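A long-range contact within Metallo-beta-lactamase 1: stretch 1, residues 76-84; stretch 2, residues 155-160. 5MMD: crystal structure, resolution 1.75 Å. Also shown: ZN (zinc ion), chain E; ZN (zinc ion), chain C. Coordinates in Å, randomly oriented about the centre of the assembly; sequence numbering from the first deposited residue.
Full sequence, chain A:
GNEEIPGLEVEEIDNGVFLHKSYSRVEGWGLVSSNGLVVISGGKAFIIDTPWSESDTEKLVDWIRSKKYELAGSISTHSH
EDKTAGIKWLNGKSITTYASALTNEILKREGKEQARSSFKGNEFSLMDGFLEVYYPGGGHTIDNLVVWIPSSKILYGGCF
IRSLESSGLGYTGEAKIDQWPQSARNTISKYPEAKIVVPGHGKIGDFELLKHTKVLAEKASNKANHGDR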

ATOM      1  N   SER A  76      -2.036  -1.280  -6.701  1.00 10.97           N
ATOM      2  CA  SER A  76      -2.642  -1.711  -5.427  1.00 10.06           C
ATOM      3  C   SER A  76      -1.806  -2.845  -4.838  1.00 11.04           C
ATOM      4  O   SER A  76      -1.427  -3.771  -5.547  1.00 11.96           O
ATOM      5  CB  SER A  76      -4.091  -2.136  -5.592  1.00 10.54           C
ATOM      6  OG  SER A  76      -4.880  -1.072  -6.050  1.00 10.11           O
ATOM      7  N   THR A  77      -1.502  -2.751  -3.543  1.00 10.89           N
ATOM      8  CA  THR A  77      -0.465  -3.601  -2.962  1.00 11.84           C
ATOM      9  C   THR A  77      -1.016  -4.857  -2.292  1.00 12.83           C
ATOM     10  O   THR A  77      -0.249  -5.741  -1.913  1.00 13.33           O
ATOM     11  CB  THR A  77       0.406  -2.795  -1.949  1.00 12.76           C
ATOM     12  OG1 THR A  77      -0.404  -2.322  -0.857  1.00 12.08           O
ATOM     13  CG2 THR A  77       1.030  -1.609  -2.632  1.00 12.36           C
ATOM     14  N   HIS A  78      -2.337  -4.938  -2.132  1.00 12.55           N
ATOM     15  CA  HIS A  78      -2.980  -6.262  -1.998  1.00 13.17           C
ATOM     16  C   HIS A  78      -4.456  -6.086  -2.301  1.00 12.62           C
ATOM     17  O   HIS A  78      -4.897  -4.964  -2.598  1.00 11.39           O
ATOM     18  CB  HIS A  78      -2.746  -6.906  -0.617  1.00 13.80           C
ATOM     19  CG  HIS A  78      -3.330  -6.167   0.549  1.00 13.18           C
ATOM     20  ND1 HIS A  78      -2.814  -4.978   1.033  1.00 11.42           N
ATOM     21  CD2 HIS A  78      -4.332  -6.519   1.412  1.00 14.20           C
ATOM     22  CE1 HIS A  78      -3.508  -4.602   2.091  1.00 12.26           C
ATOM     23  NE2 HIS A  78      -4.419  -5.525   2.351  1.00 13.77           N
ATOM     24  N   SER A  79      -5.224  -7.174  -2.193  1.00 12.19           N
ATOM     25  CA  SER A  79      -6.593  -7.164  -2.693  1.00 13.09           C
ATOM     26  C   SER A  79      -7.633  -6.417  -1.831  1.00 12.40           C
ATOM     27  O   SER A  79      -8.685  -6.038  -2.360  1.00 13.35           O
ATOM     28  CB  SER A  79      -7.086  -8.615  -2.889  1.00 14.47           C
ATOM     29  OG  SER A  79      -7.232  -9.265  -1.647  1.00 14.14           O
ATOM     30  N   HIS A  80      -7.346  -6.183  -0.544  1.00 12.20           N
ATOM     31  CA  HIS A  80      -8.369  -5.625   0.373  1.00 12.94           C
ATOM     32  C   HIS A  80      -8.898  -4.261  -0.079  1.00 12.08           C
ATOM     33  O   HIS A  80      -8.206  -3.464  -0.734  1.00 10.75           O
ATOM     34  CB  HIS A  80      -7.847  -5.548   1.800  1.00 11.74           C
ATOM     35  CG  HIS A  80      -7.711  -6.889   2.459  1.00 12.63           C
ATOM     36  ND1 HIS A  80      -6.908  -7.107   3.557  1.00 12.77           N
ATOM     37  CD2 HIS A  80      -8.294  -8.077   2.169  1.00 14.12           C
ATOM     38  CE1 HIS A  80      -7.011  -8.373   3.921  1.00 13.65           C
ATOM     39  NE2 HIS A  80      -7.832  -8.985   3.085  1.00 14.27           N
ATOM     40  N   GLU A  81     -10.171  -4.060   0.218  1.00 11.52           N
ATOM     41  CA  GLU A  81     -10.919  -2.892  -0.212  1.00 11.36           C
ATOM     42  C   GLU A  81     -10.265  -1.555   0.172  1.00 11.09           C
ATOM     43  O   GLU A  81     -10.443  -0.574  -0.541  1.00 10.60           O
ATOM     44  CB  GLU A  81     -12.316  -2.956   0.370  1.00 12.67           C
ATOM     45  CG  GLU A  81     -13.304  -1.965  -0.185  1.00 13.16           C
ATOM     46  CD  GLU A  81     -13.722  -2.224  -1.616  1.00 15.03           C
ATOM     47  OE1 GLU A  81     -14.495  -1.395  -2.125  1.00 16.98           O
ATOM     48  OE2 GLU A  81     -13.351  -3.255  -2.222  1.00 14.76           O
ATOM     49  N   ASP A  82      -9.497  -1.522   1.263  1.00  9.56           N
ATOM     50  CA  ASP A  82      -8.877  -0.259   1.661  1.00 10.85           C
ATOM     51  C   ASP A  82      -7.808   0.193   0.640  1.00 10.60           C
ATOM     52  O   ASP A  82      -7.468   1.354   0.629  1.00 11.33           O
ATOM     53  CB  ASP A  82      -8.286  -0.295   3.105  1.00  9.00           C
ATOM     54  CG  ASP A  82      -7.316  -1.435   3.369  1.00 11.72           C
ATOM     55  OD1 ASP A  82      -7.518  -2.521   2.779  1.00 13.08           O
ATOM     56  OD2 ASP A  82      -6.404  -1.269   4.252  1.00  8.79           O
ATOM     57  N   LYS A  83      -7.333  -0.686  -0.226  1.00  9.70           N
ATOM     58  CA  LYS A  83      -6.262  -0.335  -1.194  1.00  9.15           C
ATOM     59  C   LYS A  83      -6.684  -0.461  -2.665  1.00 10.52           C
ATOM     60  O   LYS A  83      -5.946  -0.032  -3.579  1.00  9.44           O
ATOM     61  CB  LYS A  83      -5.046  -1.225  -0.945  1.00  8.41           C
ATOM     62  CG  LYS A  83      -4.506  -1.259   0.458  1.00  9.10           C
ATOM     63  CD  LYS A  83      -4.235   0.132   1.066  1.00  9.25           C
ATOM     64  CE  LYS A  83      -3.662  -0.014   2.482  1.00  8.89           C
ATOM     65  NZ  LYS A  83      -3.606   1.278   3.148  1.00  9.89           N
ATOM     66  N   THR A  84      -7.872  -1.035  -2.889  1.00 11.00           N
ATOM     67  CA  THR A  84      -8.400  -1.317  -4.214  1.00 11.73           C
ATOM     68  C   THR A  84      -9.761  -0.690  -4.480  1.00 11.79           C
ATOM     69  O   THR A  84     -10.318  -0.907  -5.543  1.00 12.37           O
ATOM     70  CB  THR A  84      -8.591  -2.826  -4.456  1.00 12.80           C
ATOM     71  OG1 THR A  84      -9.529  -3.346  -3.492  1.00 13.04           O
ATOM     72  CG2 THR A  84      -7.238  -3.576  -4.381  1.00 12.63           C
ATOM     73  N   LEU A 155      10.186   3.574   1.815  1.00 13.90           N
ATOM     74  CA  LEU A 155       9.527   2.296   1.623  1.00 13.92           C
ATOM     75  C   LEU A 155       8.048   2.376   2.015  1.00 12.52           C
ATOM     76  O   LEU A 155       7.717   2.685   3.157  1.00 12.20           O
ATOM     77  CB  LEU A 155      10.221   1.196   2.416  1.00 13.92           C
ATOM     78  CG  LEU A 155       9.596  -0.197   2.162  1.00 14.22           C
ATOM     79  CD1 LEU A 155       9.821  -0.696   0.706  1.00 13.85           C
ATOM     80  CD2 LEU A 155      10.165  -1.209   3.152  1.00 15.29           C
ATOM     81  N   TYR A 156       7.164   2.139   1.046  1.00 12.34           N
ATOM     82  CA  TYR A 156       5.759   1.973   1.347  1.00 12.08           C
ATOM     83  C   TYR A 156       5.509   0.501   1.693  1.00 11.68           C
ATOM     84  O   TYR A 156       5.577  -0.369   0.832  1.00 12.36           O
ATOM     85  CB  TYR A 156       4.863   2.400   0.199  1.00 11.39           C
ATOM     86  CG  TYR A 156       3.404   2.138   0.521  1.00 11.02           C
ATOM     87  CD1 TYR A 156       2.694   2.962   1.400  1.00 10.95           C
ATOM     88  CD2 TYR A 156       2.747   1.035  -0.016  1.00 10.89           C
ATOM     89  CE1 TYR A 156       1.354   2.722   1.706  1.00 10.86           C
ATOM     90  CE2 TYR A 156       1.422   0.764   0.298  1.00 10.50           C
ATOM     91  CZ  TYR A 156       0.718   1.617   1.145  1.00 11.46           C
ATOM     92  OH  TYR A 156      -0.593   1.323   1.430  1.00 13.16           O
ATOM     93  N   GLY A 157       5.245   0.244   2.961  1.00 10.93           N
ATOM     94  CA  GLY A 157       5.085  -1.109   3.453  1.00 11.09           C
ATOM     95  C   GLY A 157       3.696  -1.661   3.237  1.00 11.20           C
ATOM     96  O   GLY A 157       3.508  -2.878   3.221  1.00 12.63           O
ATOM     97  N   GLY A 158       2.713  -0.785   3.098  1.00  9.94           N
ATOM     98  CA  GLY A 158       1.340  -1.229   3.096  1.00  9.87           C
ATOM     99  C   GLY A 158       1.010  -2.002   4.370  1.00 10.33           C
ATOM    100  O   GLY A 158       1.690  -1.889   5.396  1.00 10.70           O
ATOM    101  N   CYS A 159      -0.045  -2.789   4.317  1.00  9.77           N
ATOM    102  CA  CYS A 159      -0.545  -3.368   5.561  1.00 11.67           C
ATOM    103  C   CYS A 159       0.315  -4.515   6.008  1.00 12.60           C
ATOM    104  O   CYS A 159       0.093  -5.049   7.077  1.00 14.83           O
ATOM    105  CB  CYS A 159      -1.984  -3.760   5.392  1.00 12.33           C
ATOM    106  SG  CYS A 159      -2.907  -2.353   4.807  1.00 16.23           S
ATOM    107  N   PHE A 160       1.319  -4.853   5.199  1.00 12.31           N
ATOM    108  CA  PHE A 160       2.367  -5.786   5.574  1.00 12.45           C
ATOM    109  C   PHE A 160       3.213  -5.247   6.720  1.00 11.70           C
ATOM    110  O   PHE A 160       3.908  -6.019   7.420  1.00 12.30           O
ATOM    111  CB  PHE A 160       3.277  -6.064   4.357  1.00 13.30           C
ATOM    112  CG  PHE A 160       4.459  -6.947   4.651  1.00 13.55           C
ATOM    113  CD1 PHE A 160       4.284  -8.298   4.880  1.00 14.28           C
ATOM    114  CD2 PHE A 160       5.758  -6.431   4.682  1.00 14.52           C
ATOM    115  CE1 PHE A 160       5.359  -9.127   5.147  1.00 15.13           C
ATOM    116  CE2 PHE A 160       6.841  -7.262   4.934  1.00 14.88           C
ATOM    117  CZ  PHE A 160       6.631  -8.617   5.177  1.00 15.86           C
TER
HETATM  118 ZN    ZN E 403      -5.526  -5.761   4.168  1.00 14.39          ZN
HETATM  119 ZN    ZN C 401      -5.213  -2.498   5.282  0.95 15.81          ZN
HETATM  120  O   HOH W   1      -0.562  -3.496   1.440  1.00 12.30           O
HETATM  121  O   HOH W   2      -6.210  -4.273   4.925  1.00 15.13           O

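No clear direct hydrogen bond joins the two stretches; water, metal and packing do the work over 233 Å² of buried surface. S76 points away from stretch 2, its OG instead donating to K83 O at 2.9 Å. T77 starts the contact: its CB points toward stretch 2, and OG1 lies 3.8 Å from Y156 CE2, near the plane of the ring and at its edge. The nearest CA atoms here, T77 CA and G158 CA, are 6.8 Å apart, and an ideal CB on G158 would sit only 3.1 Å from T77 OG1; the positive phi of G158 (57°) independently favours glycine.

Water 1 bridges the stretches, donating to T77 OG1 (2.6 Å) and accepting from H78 ND1 (2.7 Å) and C159 N (3.0 Å). With ND1 acting as donor, H78 NE2 is left to bind the chain E zinc at 2.1 Å, as H80 ND1 does at 2.0 Å. The same ring meets C159 at its edge, H78 CE1 to C159 SG 3.6 Å.

The chain C zinc is bound by D82 OD2 at 2.0 Å and by C159 SG at 2.4 Å, which ties the stretches directly; D82 OD2 and C159 SG lie 3.7 Å apart as shared ligands. Water 2 binds both zincs. K83 closes the contact, packing CE 3.4 Å from C159 SG and placing NZ 3.5 Å from Y156 OH.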